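X-PRO dipeptidase (PDB 3O5V) probably cleaves Xaa-Pro dipeptides as a manganese-dependent M24B peptidase, of which this chain is the N-terminal creatinase/prolidase domain. Local coordinates at residues 19-24 with 119-124; 46-51 with 90-95; 96-101 with 115-120. All blocks are in the same frame, centred on the assembly; numbering follows the deposited sequence.

Contact 1 (19-24 with 119-124)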
ATOM      1  N   LEU A  19      -1.619  -7.158   7.106  1.00 27.39           N
ATOM      2  CA  LEU A  19      -1.239  -6.189   6.063  1.00 27.31           C
ATOM      3  C   LEU A  19      -2.442  -5.705   5.262  1.00 26.75           C
ATOM      4  O   LEU A  19      -3.255  -6.514   4.813  1.00 27.13           O
ATOM      5  CB  LEU A  19      -0.265  -6.856   5.084  1.00 26.98           C
ATOM      6  CG  LEU A  19       0.914  -6.132   4.408  1.00 29.41           C
ATOM      7  CD1 LEU A  19       1.202  -6.638   2.978  1.00 26.79           C
ATOM      8  CD2 LEU A  19       0.892  -4.604   4.447  1.00 27.56           C
ATOM      9  N   ALA A  20      -2.552  -4.392   5.074  1.00 25.70           N
ATOM     10  CA  ALA A  20      -3.492  -3.826   4.102  1.00 25.62           C
ATOM     11  C   ALA A  20      -2.678  -3.152   3.005  1.00 25.07           C
ATOM     12  O   ALA A  20      -1.689  -2.461   3.298  1.00 25.65           O
ATOM     13  CB  ALA A  20      -4.430  -2.819   4.763  1.00 25.15           C
ATOM     14  N   ILE A  21      -3.077  -3.360   1.753  1.00 24.15           N
ATOM     15  CA  ILE A  21      -2.398  -2.732   0.619  1.00 23.57           C
ATOM     16  C   ILE A  21      -3.366  -1.833  -0.113  1.00 23.66           C
ATOM     17  O   ILE A  21      -4.308  -2.315  -0.754  1.00 24.26           O
ATOM     18  CB  ILE A  21      -1.784  -3.775  -0.385  1.00 23.49           C
ATOM     19  CG1 ILE A  21      -0.926  -4.808   0.352  1.00 23.80           C
ATOM     20  CG2 ILE A  21      -1.018  -3.060  -1.496  1.00 24.04           C
ATOM     21  CD1 ILE A  21      -0.230  -5.828  -0.571  1.00 24.55           C
ATOM     22  N   PHE A  22      -3.165  -0.523  -0.005  1.00 22.36           N
ATOM     23  CA  PHE A  22      -4.035   0.402  -0.726  1.00 22.99           C
ATOM     24  C   PHE A  22      -3.441   0.749  -2.086  1.00 22.76           C
ATOM     25  O   PHE A  22      -2.222   0.864  -2.203  1.00 23.35           O
ATOM     26  CB  PHE A  22      -4.307   1.648   0.118  1.00 22.60           C
ATOM     27  CG  PHE A  22      -4.997   1.342   1.421  1.00 22.19           C
ATOM     28  CD1 PHE A  22      -6.389   1.298   1.494  1.00 23.37           C
ATOM     29  CD2 PHE A  22      -4.252   1.067   2.569  1.00 23.66           C
ATOM     30  CE1 PHE A  22      -7.036   1.004   2.711  1.00 23.12           C
ATOM     31  CE2 PHE A  22      -4.880   0.777   3.788  1.00 24.80           C
ATOM     32  CZ  PHE A  22      -6.280   0.737   3.851  1.00 23.62           C
ATOM     33  N   SER A  23      -4.292   0.873  -3.111  1.00 22.62           N
ATOM     34  CA  SER A  23      -3.816   1.202  -4.469  1.00 23.00           C
ATOM     35  C   SER A  23      -4.537   2.398  -5.104  1.00 23.54           C
ATOM     36  O   SER A  23      -4.012   3.012  -6.042  1.00 23.61           O
ATOM     37  CB  SER A  23      -3.898  -0.020  -5.399  1.00 23.50           C
ATOM     38  OG  SER A  23      -5.225  -0.528  -5.401  1.00 23.34           O
ATOM     39  N   ASP A  24      -5.748   2.711  -4.623  1.00 23.47           N
ATOM     40  CA  ASP A  24      -6.582   3.723  -5.255  1.00 24.04           C
ATOM     41  C   ASP A  24      -6.032   5.073  -4.815  1.00 24.17           C
ATOM     42  O   ASP A  24      -5.966   5.331  -3.599  1.00 23.41           O
ATOM     43  CB  ASP A  24      -8.045   3.546  -4.791  1.00 24.32           C
ATOM     44  CG  ASP A  24      -9.040   4.456  -5.529  1.00 26.54           C
ATOM     45  OD1 ASP A  24      -8.698   5.587  -5.943  1.00 26.68           O
ATOM     46  OD2 ASP A  24     -10.201   4.025  -5.672  1.00 30.16           O
ATOM     47  N   GLY A 119       0.661 -14.845   0.794  1.00 35.67           N
ATOM     48  CA  GLY A 119      -0.519 -14.916   1.659  1.00 36.08           C
ATOM     49  C   GLY A 119      -1.870 -14.854   0.964  1.00 36.21           C
ATOM     50  O   GLY A 119      -1.956 -14.647  -0.251  1.00 36.48           O
ATOM     51  N   GLN A 120      -2.929 -15.032   1.750  1.00 36.03           N
ATOM     52  CA  GLN A 120      -4.303 -14.968   1.272  1.00 36.25           C
ATOM     53  C   GLN A 120      -4.785 -13.525   1.172  1.00 35.21           C
ATOM     54  O   GLN A 120      -4.712 -12.784   2.153  1.00 34.96           O
ATOM     55  CB  GLN A 120      -5.211 -15.707   2.258  1.00 37.13           C
ATOM     56  CG  GLN A 120      -6.476 -16.233   1.649  1.00 41.35           C
ATOM     57  CD  GLN A 120      -6.191 -17.349   0.655  1.00 46.61           C
ATOM     58  OE1 GLN A 120      -6.840 -17.446  -0.383  1.00 49.61           O
ATOM     59  NE2 GLN A 120      -5.194 -18.187   0.963  1.00 49.20           N
ATOM     60  N   PHE A 121      -5.319 -13.150   0.009  1.00 34.27           N
ATOM     61  CA  PHE A 121      -5.857 -11.802  -0.203  1.00 33.91           C
ATOM     62  C   PHE A 121      -7.357 -11.726   0.040  1.00 33.90           C
ATOM     63  O   PHE A 121      -8.120 -12.584  -0.435  1.00 33.84           O
ATOM     64  CB  PHE A 121      -5.538 -11.301  -1.615  1.00 33.87           C
ATOM     65  CG  PHE A 121      -4.122 -10.832  -1.789  1.00 34.03           C
ATOM     66  CD1 PHE A 121      -3.845  -9.485  -2.007  1.00 33.54           C
ATOM     67  CD2 PHE A 121      -3.065 -11.736  -1.745  1.00 33.14           C
ATOM     68  CE1 PHE A 121      -2.533  -9.047  -2.177  1.00 33.12           C
ATOM     69  CE2 PHE A 121      -1.749 -11.307  -1.907  1.00 34.02           C
ATOM     70  CZ  PHE A 121      -1.487  -9.954  -2.117  1.00 34.97           C
ATOM     71  N   ASN A 122      -7.757 -10.691   0.779  1.00 33.22           N
ATOM     72  CA  ASN A 122      -9.158 -10.411   1.104  0.50 33.30           C
ATOM     73  C   ASN A 122      -9.532  -8.999   0.658  1.00 33.26           C
ATOM     74  O   ASN A 122      -8.660  -8.138   0.530  1.00 32.56           O
ATOM     75  CB  ASN A 122      -9.405 -10.542   2.611  0.50 33.30           C
ATOM     76  CG  ASN A 122      -9.271 -11.970   3.113  0.50 34.22           C
ATOM     77  OD1 ASN A 122      -9.037 -12.202   4.302  0.50 35.33           O
ATOM     78  ND2 ASN A 122      -9.429 -12.936   2.211  0.50 33.88           N
ATOM     79  N   ASN A 123     -10.825  -8.763   0.434  1.00 33.47           N
ATOM     80  CA  ASN A 123     -11.331  -7.472  -0.052  1.00 34.20           C
ATOM     81  C   ASN A 123     -11.448  -6.379   1.030  1.00 34.30           C
ATOM     82  O   ASN A 123     -12.153  -6.549   2.021  1.00 33.32           O
ATOM     83  CB  ASN A 123     -12.689  -7.678  -0.744  1.00 34.28           C
ATOM     84  CG  ASN A 123     -13.150  -6.465  -1.548  1.00 35.57           C
ATOM     85  OD1 ASN A 123     -14.300  -6.417  -2.000  1.00 39.82           O
ATOM     86  ND2 ASN A 123     -12.275  -5.500  -1.745  1.00 33.99           N
ATOM     87  N   LEU A 124     -10.763  -5.260   0.801  1.00 35.00           N
ATOM     88  CA  LEU A 124     -10.774  -4.089   1.686  1.00 36.23           C
ATOM     89  C   LEU A 124     -11.903  -3.103   1.416  1.00 37.21           C
ATOM     90  O   LEU A 124     -12.122  -2.173   2.199  1.00 37.04           O
ATOM     91  CB  LEU A 124      -9.489  -3.291   1.498  1.00 36.29           C
ATOM     92  CG  LEU A 124      -8.425  -3.202   2.575  1.00 36.80           C
ATOM     93  CD1 LEU A 124      -7.274  -2.326   2.046  1.00 35.76           C
ATOM     94  CD2 LEU A 124      -8.970  -2.701   3.915  1.00 35.52           C
TER
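Segments 19-24 and 119-124 share no hydrogen bond. Strand 97-100 runs between them, so they meet through side chains above and below that strand. The nearest CA atoms, those of Ala20 and Leu124, are still 7.7 Å apart.

The CH-pi contact is the most specific element. Leu124 CD1 lies over one face of the Phe22 ring, 3.8 Å from its centroid and 27° off the ring normal. It is displaced toward the rim and comes to 3.4 Å from Phe22 CE1. The two side chains cross at about a right angle, and the CD1 methyl does the touching. Leu124 reaches this place with a strained first torsion (chi1 -111°), after which CD1 runs on anti to CA. Phe22 CG stands anti to its carbonyl carbon, beside the backbone N, which places the ring where Leu124 CD1 lies over its face.

Strands 19-22, 97-100 and 120-123 are three parallel strands at one side of the mixed sheet of the creatinase/prolidase N-terminal domain, with 120-123 outermost. Helix 3-14 packs on the face that carries Ala20 and Phe22, through Ile8 and Leu12.

The other apolar contacts are looser. On the same face, Ala20 CB lies 4.0 Å from Leu124 CD1. On the face of Ile21 and Phe121, the extended Ile21 branch brings CD1 obliquely to the Phe121 ring, 4.3 Å from Phe121 CE1. Phe110 packs edge-to-face with Phe121.

Polar groups meet the contact from the backbone. Leu124 CD1 also lies 4.1 Å from Ile21 O. Leu19 and Ile21 make their backbone hydrogen bonds on this side to Tyr99 of the middle strand.

Contact 2 (46-51 with 90-95)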
ATOM      1  N   PHE A  46       1.402   0.500   1.852  1.00 22.02           N
ATOM      2  CA  PHE A  46       1.471  -0.745   2.632  1.00 23.25           C
ATOM      3  C   PHE A  46       1.273  -0.421   4.102  1.00 23.31           C
ATOM      4  O   PHE A  46       2.138   0.219   4.727  1.00 24.83           O
ATOM      5  CB  PHE A  46       2.835  -1.418   2.423  1.00 22.59           C
ATOM      6  CG  PHE A  46       3.071  -1.882   1.010  1.00 23.69           C
ATOM      7  CD1 PHE A  46       2.555  -3.108   0.570  1.00 24.45           C
ATOM      8  CD2 PHE A  46       3.777  -1.087   0.111  1.00 25.94           C
ATOM      9  CE1 PHE A  46       2.757  -3.538  -0.743  1.00 24.13           C
ATOM     10  CE2 PHE A  46       3.997  -1.510  -1.204  1.00 25.50           C
ATOM     11  CZ  PHE A  46       3.485  -2.734  -1.635  1.00 25.44           C
ATOM     12  N   VAL A  47       0.138  -0.840   4.653  1.00 22.74           N
ATOM     13  CA  VAL A  47      -0.143  -0.614   6.078  1.00 22.98           C
ATOM     14  C   VAL A  47      -0.070  -1.937   6.850  1.00 23.54           C
ATOM     15  O   VAL A  47      -1.022  -2.728   6.874  1.00 22.98           O
ATOM     16  CB  VAL A  47      -1.513   0.094   6.296  1.00 22.72           C
ATOM     17  CG1 VAL A  47      -1.728   0.419   7.766  1.00 22.23           C
ATOM     18  CG2 VAL A  47      -1.600   1.359   5.439  1.00 21.73           C
ATOM     19  N   TYR A  48       1.090  -2.177   7.451  1.00 24.23           N
ATOM     20  CA  TYR A  48       1.317  -3.335   8.322  1.00 25.50           C
ATOM     21  C   TYR A  48       0.511  -3.192   9.596  1.00 26.25           C
ATOM     22  O   TYR A  48       0.309  -2.068  10.063  1.00 26.63           O
ATOM     23  CB  TYR A  48       2.791  -3.404   8.695  1.00 25.43           C
ATOM     24  CG  TYR A  48       3.672  -3.793   7.537  1.00 25.19           C
ATOM     25  CD1 TYR A  48       4.312  -2.823   6.769  1.00 25.74           C
ATOM     26  CD2 TYR A  48       3.846  -5.143   7.196  1.00 25.46           C
ATOM     27  CE1 TYR A  48       5.123  -3.188   5.688  1.00 27.06           C
ATOM     28  CE2 TYR A  48       4.647  -5.513   6.125  1.00 26.05           C
ATOM     29  CZ  TYR A  48       5.286  -4.535   5.385  1.00 26.65           C
ATOM     30  OH  TYR A  48       6.082  -4.900   4.321  1.00 28.84           O
ATOM     31  N   HIS A  49       0.047  -4.307  10.166  1.00 26.99           N
ATOM     32  CA  HIS A  49      -0.721  -4.215  11.419  1.00 28.99           C
ATOM     33  C   HIS A  49       0.163  -3.712  12.577  1.00 29.89           C
ATOM     34  O   HIS A  49      -0.335  -3.102  13.523  1.00 30.26           O
ATOM     35  CB  HIS A  49      -1.445  -5.532  11.755  1.00 29.10           C
ATOM     36  CG  HIS A  49      -0.590  -6.554  12.439  1.00 29.73           C
ATOM     37  ND1 HIS A  49       0.435  -7.223  11.801  1.00 32.57           N
ATOM     38  CD2 HIS A  49      -0.627  -7.043  13.702  1.00 30.55           C
ATOM     39  CE1 HIS A  49       1.000  -8.071  12.647  1.00 31.94           C
ATOM     40  NE2 HIS A  49       0.377  -7.977  13.808  1.00 32.28           N
ATOM     41  N   ASP A  50       1.477  -3.903  12.462  1.00 31.36           N
ATOM     42  CA  ASP A  50       2.398  -3.572  13.560  1.00 32.99           C
ATOM     43  C   ASP A  50       3.533  -2.612  13.187  1.00 33.33           C
ATOM     44  O   ASP A  50       3.840  -1.683  13.946  1.00 35.38           O
ATOM     45  CB  ASP A  50       2.963  -4.850  14.192  1.00 33.58           C
ATOM     46  CG  ASP A  50       3.546  -5.816  13.165  1.00 35.16           C
ATOM     47  OD1 ASP A  50       3.401  -5.601  11.926  1.00 38.08           O
ATOM     48  OD2 ASP A  50       4.138  -6.815  13.598  1.00 38.64           O
ATOM     49  N   LEU A  51       4.136  -2.813  12.020  1.00 32.34           N
ATOM     50  CA  LEU A  51       5.284  -2.012  11.562  1.00 30.94           C
ATOM     51  C   LEU A  51       4.887  -0.622  11.053  1.00 29.34           C
ATOM     52  O   LEU A  51       3.697  -0.329  10.890  1.00 28.82           O
ATOM     53  CB  LEU A  51       6.004  -2.777  10.444  1.00 31.35           C
ATOM     54  CG  LEU A  51       7.012  -3.901  10.752  1.00 33.48           C
ATOM     55  CD1 LEU A  51       6.990  -4.442  12.194  1.00 35.78           C
ATOM     56  CD2 LEU A  51       6.863  -5.029   9.722  1.00 34.11           C
ATOM     57  N   LEU A  90      10.701  -3.304   1.295  1.00 32.37           N
ATOM     58  CA  LEU A  90       9.758  -3.571   2.383  1.00 32.87           C
ATOM     59  C   LEU A  90      10.424  -4.373   3.513  1.00 33.54           C
ATOM     60  O   LEU A  90      11.298  -5.199   3.243  1.00 32.94           O
ATOM     61  CB  LEU A  90       8.540  -4.330   1.867  1.00 32.38           C
ATOM     62  CG  LEU A  90       7.481  -3.595   1.037  1.00 31.82           C
ATOM     63  CD1 LEU A  90       6.298  -4.496   0.885  1.00 29.81           C
ATOM     64  CD2 LEU A  90       7.032  -2.319   1.700  1.00 30.93           C
ATOM     65  N   PRO A  91      10.002  -4.140   4.773  1.00 34.44           N
ATOM     66  CA  PRO A  91      10.619  -4.869   5.902  1.00 34.98           C
ATOM     67  C   PRO A  91      10.250  -6.351   5.945  1.00 35.79           C
ATOM     68  O   PRO A  91      11.001  -7.159   6.493  1.00 36.17           O
ATOM     69  CB  PRO A  91      10.057  -4.156   7.138  1.00 35.39           C
ATOM     70  CG  PRO A  91       8.782  -3.471   6.649  1.00 35.50           C
ATOM     71  CD  PRO A  91       9.051  -3.099   5.225  1.00 34.17           C
ATOM     72  N   ASN A  92       9.109  -6.701   5.358  1.00 35.82           N
ATOM     73  CA  ASN A  92       8.498  -8.007   5.555  1.00 36.49           C
ATOM     74  C   ASN A  92       7.487  -8.306   4.449  1.00 36.25           C
ATOM     75  O   ASN A  92       6.679  -7.448   4.110  1.00 36.14           O
ATOM     76  CB  ASN A  92       7.789  -8.020   6.921  1.00 36.97           C
ATOM     77  CG  ASN A  92       7.228  -9.370   7.280  1.00 38.29           C
ATOM     78  OD1 ASN A  92       7.819 -10.110   8.069  1.00 43.39           O
ATOM     79  ND2 ASN A  92       6.078  -9.702   6.724  1.00 40.17           N
ATOM     80  N   THR A  93       7.526  -9.515   3.893  1.00 36.43           N
ATOM     81  CA  THR A  93       6.513  -9.933   2.912  1.00 36.78           C
ATOM     82  C   THR A  93       5.809 -11.237   3.325  1.00 36.47           C
ATOM     83  O   THR A  93       5.197 -11.915   2.500  1.00 36.04           O
ATOM     84  CB  THR A  93       7.108 -10.048   1.481  1.00 36.88           C
ATOM     85  OG1 THR A  93       8.147 -11.028   1.479  1.00 37.83           O
ATOM     86  CG2 THR A  93       7.687  -8.713   1.014  1.00 37.39           C
ATOM     87  N   ALA A  94       5.866 -11.547   4.622  1.00 36.60           N
ATOM     88  CA  ALA A  94       5.421 -12.843   5.150  1.00 36.47           C
ATOM     89  C   ALA A  94       3.979 -12.904   5.668  1.00 36.31           C
ATOM     90  O   ALA A  94       3.563 -13.942   6.197  1.00 36.51           O
ATOM     91  CB  ALA A  94       6.409 -13.347   6.238  1.00 36.52           C
ATOM     92  N   ALA A  95       3.213 -11.821   5.508  1.00 35.70           N
ATOM     93  CA  ALA A  95       1.812 -11.794   5.947  1.00 35.52           C
ATOM     94  C   ALA A  95       1.020 -13.004   5.443  1.00 35.61           C
ATOM     95  O   ALA A  95       1.091 -13.359   4.266  1.00 35.42           O
ATOM     96  CB  ALA A  95       1.126 -10.494   5.512  1.00 35.39           C
TER
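The tight part centres on Leu90 and the hydroxyl of Tyr48. Leu90 CD1 sits over the middle of the Phe46 ring, 3.9 Å from the centroid and only 8° off the normal. Its second methyl, CD2, leans on the ring rim 3.8 Å from Phe46 CD2. Leu90 CD1 also lies 3.5 Å from Tyr48 OH. Tyr48 reaches across from the end of strand 44-48, and its OH donates to Asn92 O at 2.6 Å. This bond lies in the carbonyl plane, on a lone pair, with a C=O...O angle of 144°. The acceptor stands at the edge of the Tyr48 ring. Beyond its carbonyl, Asn92 brings CB to 4.1 Å from Tyr48 CE2. Pro91 meets the same ring tip to tip, with CG 3.8 Å from Tyr48 CE1.

The loose side faces solvent. Leu51 and Pro91 slide past each other in opposite directions, and their closest approach is Leu51 CD2 to Pro91 CG at 3.9 Å. Leu51 CD2 also lies over one face of the Tyr48 ring, offset toward the rim. Nearby, a glycerol, probably from the crystallisation liquor, is hydrogen-bonded to Asp50 OD2.

The residues of 90-95 form no regular helix or strand between helix 82-89 and strand 97-100. The hydroxyl bond therefore ties an irregular loop to the sheet. A buried hydroxyl that donates to a carbonyl among apolar groups would be expected to stay neutral.

Contact 3 (96-101 with 115-120); sequences KTIYAE and TIFSGQ
Gln120 is held by two backbone hydrogen bonds, one to each neighbour of Thr97. Gln120 N donates to Lys96 O at 2.9 Å, approaching from above the carbonyl plane, about 40° out of it. Ile98 N donates to Gln120 O at 2.7 Å, nearly along the C=O axis and with an N-H...O angle of 167°. Thr97 CA adds a C-H...O contact to Gln120 O.

This is a parallel bridge between Thr97 and Gln120, whose side chains share a face of the sheet. It starts the pairing of strands 97-100 and 120-123, which helix 107-114 joins in a beta-alpha-beta crossover.

Ile98 points to the other face. Its CB is 3.8 Å from Gln120 O. From there CG1 stands anti to the carbonyl carbon and CG2 anti to the backbone N. CG2 turns inward, to Ile21 and Phe121. The CG1 branch runs on nearly straight (chi2 165°). At its tip Ile98 CD1 lies 3.4 Å from Phe117 CB and 3.8 Å from Phe117 CG, a close fit. The two side chains cross at about a right angle. The same methyl lies 4.4 Å from Gly119 CA. Beyond this contact Phe117 packs on Leu19 and Ile21 of strand 19-22.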
ATOM      1  N   LYS A  96       0.282 -13.637   6.347  1.00 35.85           N
ATOM      2  CA  LYS A  96      -0.550 -14.789   5.991  1.00 36.32           C
ATOM      3  C   LYS A  96      -1.890 -14.358   5.424  1.00 35.50           C
ATOM      4  O   LYS A  96      -2.469 -15.042   4.572  1.00 35.03           O
ATOM      5  CB  LYS A  96      -0.724 -15.718   7.200  1.00 37.50           C
ATOM      6  CG  LYS A  96       0.478 -16.654   7.380  1.00 40.50           C
ATOM      7  CD  LYS A  96       0.567 -17.279   8.768  1.00 45.59           C
ATOM      8  CE  LYS A  96       1.601 -18.412   8.759  1.00 48.49           C
ATOM      9  NZ  LYS A  96       2.496 -18.398   9.958  1.00 52.05           N
ATOM     10  N   THR A  97      -2.381 -13.218   5.904  1.00 34.55           N
ATOM     11  CA  THR A  97      -3.662 -12.691   5.477  1.00 33.72           C
ATOM     12  C   THR A  97      -3.459 -11.230   5.099  1.00 32.66           C
ATOM     13  O   THR A  97      -2.938 -10.453   5.899  1.00 31.91           O
ATOM     14  CB  THR A  97      -4.717 -12.792   6.596  1.00 34.04           C
ATOM     15  OG1 THR A  97      -4.764 -14.138   7.101  1.00 36.33           O
ATOM     16  CG2 THR A  97      -6.074 -12.417   6.065  1.00 34.92           C
ATOM     17  N   ILE A  98      -3.852 -10.891   3.871  1.00 31.38           N
ATOM     18  CA  ILE A  98      -3.675  -9.549   3.306  1.00 29.96           C
ATOM     19  C   ILE A  98      -5.022  -8.975   2.866  1.00 29.97           C
ATOM     20  O   ILE A  98      -5.868  -9.687   2.319  1.00 30.01           O
ATOM     21  CB  ILE A  98      -2.666  -9.567   2.133  1.00 29.92           C
ATOM     22  CG1 ILE A  98      -1.316 -10.090   2.618  1.00 29.71           C
ATOM     23  CG2 ILE A  98      -2.489  -8.182   1.493  1.00 27.94           C
ATOM     24  CD1 ILE A  98      -0.397 -10.479   1.500  1.00 31.85           C
ATOM     25  N   TYR A  99      -5.237  -7.693   3.143  1.00 28.51           N
ATOM     26  CA  TYR A  99      -6.376  -6.980   2.592  1.00 28.15           C
ATOM     27  C   TYR A  99      -5.957  -6.044   1.452  1.00 27.41           C
ATOM     28  O   TYR A  99      -4.935  -5.371   1.557  1.00 27.45           O
ATOM     29  CB  TYR A  99      -7.086  -6.211   3.698  1.00 28.65           C
ATOM     30  CG  TYR A  99      -8.059  -7.078   4.462  1.00 29.46           C
ATOM     31  CD1 TYR A  99      -9.429  -6.991   4.217  1.00 30.16           C
ATOM     32  CD2 TYR A  99      -7.611  -7.998   5.411  1.00 31.45           C
ATOM     33  CE1 TYR A  99     -10.333  -7.788   4.900  1.00 31.19           C
ATOM     34  CE2 TYR A  99      -8.515  -8.813   6.106  1.00 31.06           C
ATOM     35  CZ  TYR A  99      -9.869  -8.697   5.842  1.00 32.42           C
ATOM     36  OH  TYR A  99     -10.771  -9.489   6.513  1.00 32.84           O
ATOM     37  N   ALA A 100      -6.736  -6.015   0.367  1.00 26.36           N
ATOM     38  CA  ALA A 100      -6.482  -5.086  -0.745  1.00 26.07           C
ATOM     39  C   ALA A 100      -7.790  -4.577  -1.359  1.00 26.10           C
ATOM     40  O   ALA A 100      -8.847  -5.150  -1.116  1.00 25.92           O
ATOM     41  CB  ALA A 100      -5.578  -5.740  -1.818  1.00 25.92           C
ATOM     42  N   GLU A 101      -7.719  -3.490  -2.129  1.00 25.27           N
ATOM     43  CA  GLU A 101      -8.918  -2.834  -2.668  1.00 25.56           C
ATOM     44  C   GLU A 101      -9.313  -3.461  -3.996  1.00 26.33           C
ATOM     45  O   GLU A 101      -8.873  -3.007  -5.067  1.00 25.50           O
ATOM     46  CB  GLU A 101      -8.688  -1.328  -2.877  1.00 24.83           C
ATOM     47  CG  GLU A 101      -8.334  -0.578  -1.627  1.00 25.36           C
ATOM     48  CD  GLU A 101      -8.172   0.902  -1.895  1.00 26.28           C
ATOM     49  OE1 GLU A 101      -7.044   1.334  -2.229  1.00 25.73           O
ATOM     50  OE2 GLU A 101      -9.179   1.632  -1.781  1.00 26.21           O
ATOM     51  N   THR A 115       3.381 -12.233  -6.766  1.00 33.60           N
ATOM     52  CA  THR A 115       4.754 -12.694  -6.962  1.00 34.24           C
ATOM     53  C   THR A 115       5.631 -12.330  -5.764  1.00 34.58           C
ATOM     54  O   THR A 115       6.734 -12.858  -5.628  1.00 34.91           O
ATOM     55  CB  THR A 115       5.416 -12.153  -8.252  1.00 34.72           C
ATOM     56  OG1 THR A 115       5.695 -10.739  -8.121  1.00 34.48           O
ATOM     57  CG2 THR A 115       4.554 -12.434  -9.480  1.00 34.46           C
ATOM     58  N   ILE A 116       5.130 -11.434  -4.908  1.00 33.89           N
ATOM     59  CA  ILE A 116       5.840 -10.957  -3.710  1.00 33.57           C
ATOM     60  C   ILE A 116       5.249 -11.547  -2.440  1.00 33.34           C
ATOM     61  O   ILE A 116       5.989 -11.964  -1.544  1.00 33.40           O
ATOM     62  CB  ILE A 116       5.783  -9.395  -3.601  1.00 33.61           C
ATOM     63  CG1 ILE A 116       6.467  -8.744  -4.792  1.00 33.65           C
ATOM     64  CG2 ILE A 116       6.399  -8.892  -2.283  1.00 33.90           C
ATOM     65  CD1 ILE A 116       6.101  -7.291  -4.969  1.00 35.19           C
ATOM     66  N   PHE A 117       3.919 -11.547  -2.347  1.00 32.81           N
ATOM     67  CA  PHE A 117       3.217 -12.001  -1.158  1.00 32.73           C
ATOM     68  C   PHE A 117       2.520 -13.318  -1.462  1.00 33.58           C
ATOM     69  O   PHE A 117       1.707 -13.412  -2.392  1.00 33.09           O
ATOM     70  CB  PHE A 117       2.169 -10.970  -0.713  1.00 32.78           C
ATOM     71  CG  PHE A 117       2.741  -9.619  -0.378  1.00 31.46           C
ATOM     72  CD1 PHE A 117       3.180  -9.336   0.916  1.00 30.23           C
ATOM     73  CD2 PHE A 117       2.834  -8.626  -1.357  1.00 30.47           C
ATOM     74  CE1 PHE A 117       3.709  -8.084   1.235  1.00 27.83           C
ATOM     75  CE2 PHE A 117       3.371  -7.364  -1.054  1.00 28.49           C
ATOM     76  CZ  PHE A 117       3.807  -7.098   0.247  1.00 29.29           C
ATOM     77  N   SER A 118       2.824 -14.334  -0.668  1.00 34.62           N
ATOM     78  CA  SER A 118       2.234 -15.638  -0.896  1.00 35.83           C
ATOM     79  C   SER A 118       0.983 -15.833  -0.046  1.00 35.97           C
ATOM     80  O   SER A 118       0.295 -16.840  -0.186  1.00 36.32           O
ATOM     81  CB  SER A 118       3.273 -16.750  -0.669  1.00 36.16           C
ATOM     82  OG  SER A 118       3.716 -16.729   0.672  1.00 38.40           O
ATOM     83  N   GLY A 119       0.661 -14.845   0.794  1.00 35.67           N
ATOM     84  CA  GLY A 119      -0.519 -14.916   1.659  1.00 36.08           C
ATOM     85  C   GLY A 119      -1.870 -14.854   0.964  1.00 36.21           C
ATOM     86  O   GLY A 119      -1.956 -14.647  -0.251  1.00 36.48           O
ATOM     87  N   GLN A 120      -2.929 -15.032   1.750  1.00 36.03           N
ATOM     88  CA  GLN A 120      -4.303 -14.968   1.272  1.00 36.25           C
ATOM     89  C   GLN A 120      -4.785 -13.525   1.172  1.00 35.21           C
ATOM     90  O   GLN A 120      -4.712 -12.784   2.153  1.00 34.96           O
ATOM     91  CB  GLN A 120      -5.211 -15.707   2.258  1.00 37.13           C
ATOM     92  CG  GLN A 120      -6.476 -16.233   1.649  1.00 41.35           C
ATOM     93  CD  GLN A 120      -6.191 -17.349   0.655  1.00 46.61           C
ATOM     94  OE1 GLN A 120      -6.840 -17.446  -0.383  1.00 49.61           O
ATOM     95  NE2 GLN A 120      -5.194 -18.187   0.963  1.00 49.20           N
TER

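In the fold
After helix 3-14, strand 19-22 opens contact 1. Helix 25-32 follows, and then strand 44-48, beside 19-22 in the sheet, opens contact 2. Strands 54-58 and 73-76 and helices 62-68 and 82-89 pass before the loop at 90-95 closes it. Contact 3 opens at 96-101, spans helix 107-114 and closes at 115-120. Contact 1 closes last, on 119-124. Contacts 2 and 3 lie in series inside its loop, contact 3 sharing Gly119 and Gln120 with contact 1. Contact 1 joins strands 19-22 and 120-123 across 97-100, contact 2 joins strand 44-48 to the loop after helix 82-89, and contact 3 joins 97-100 to the start of 120-123. Phe117 also touches Phe46 and Leu90.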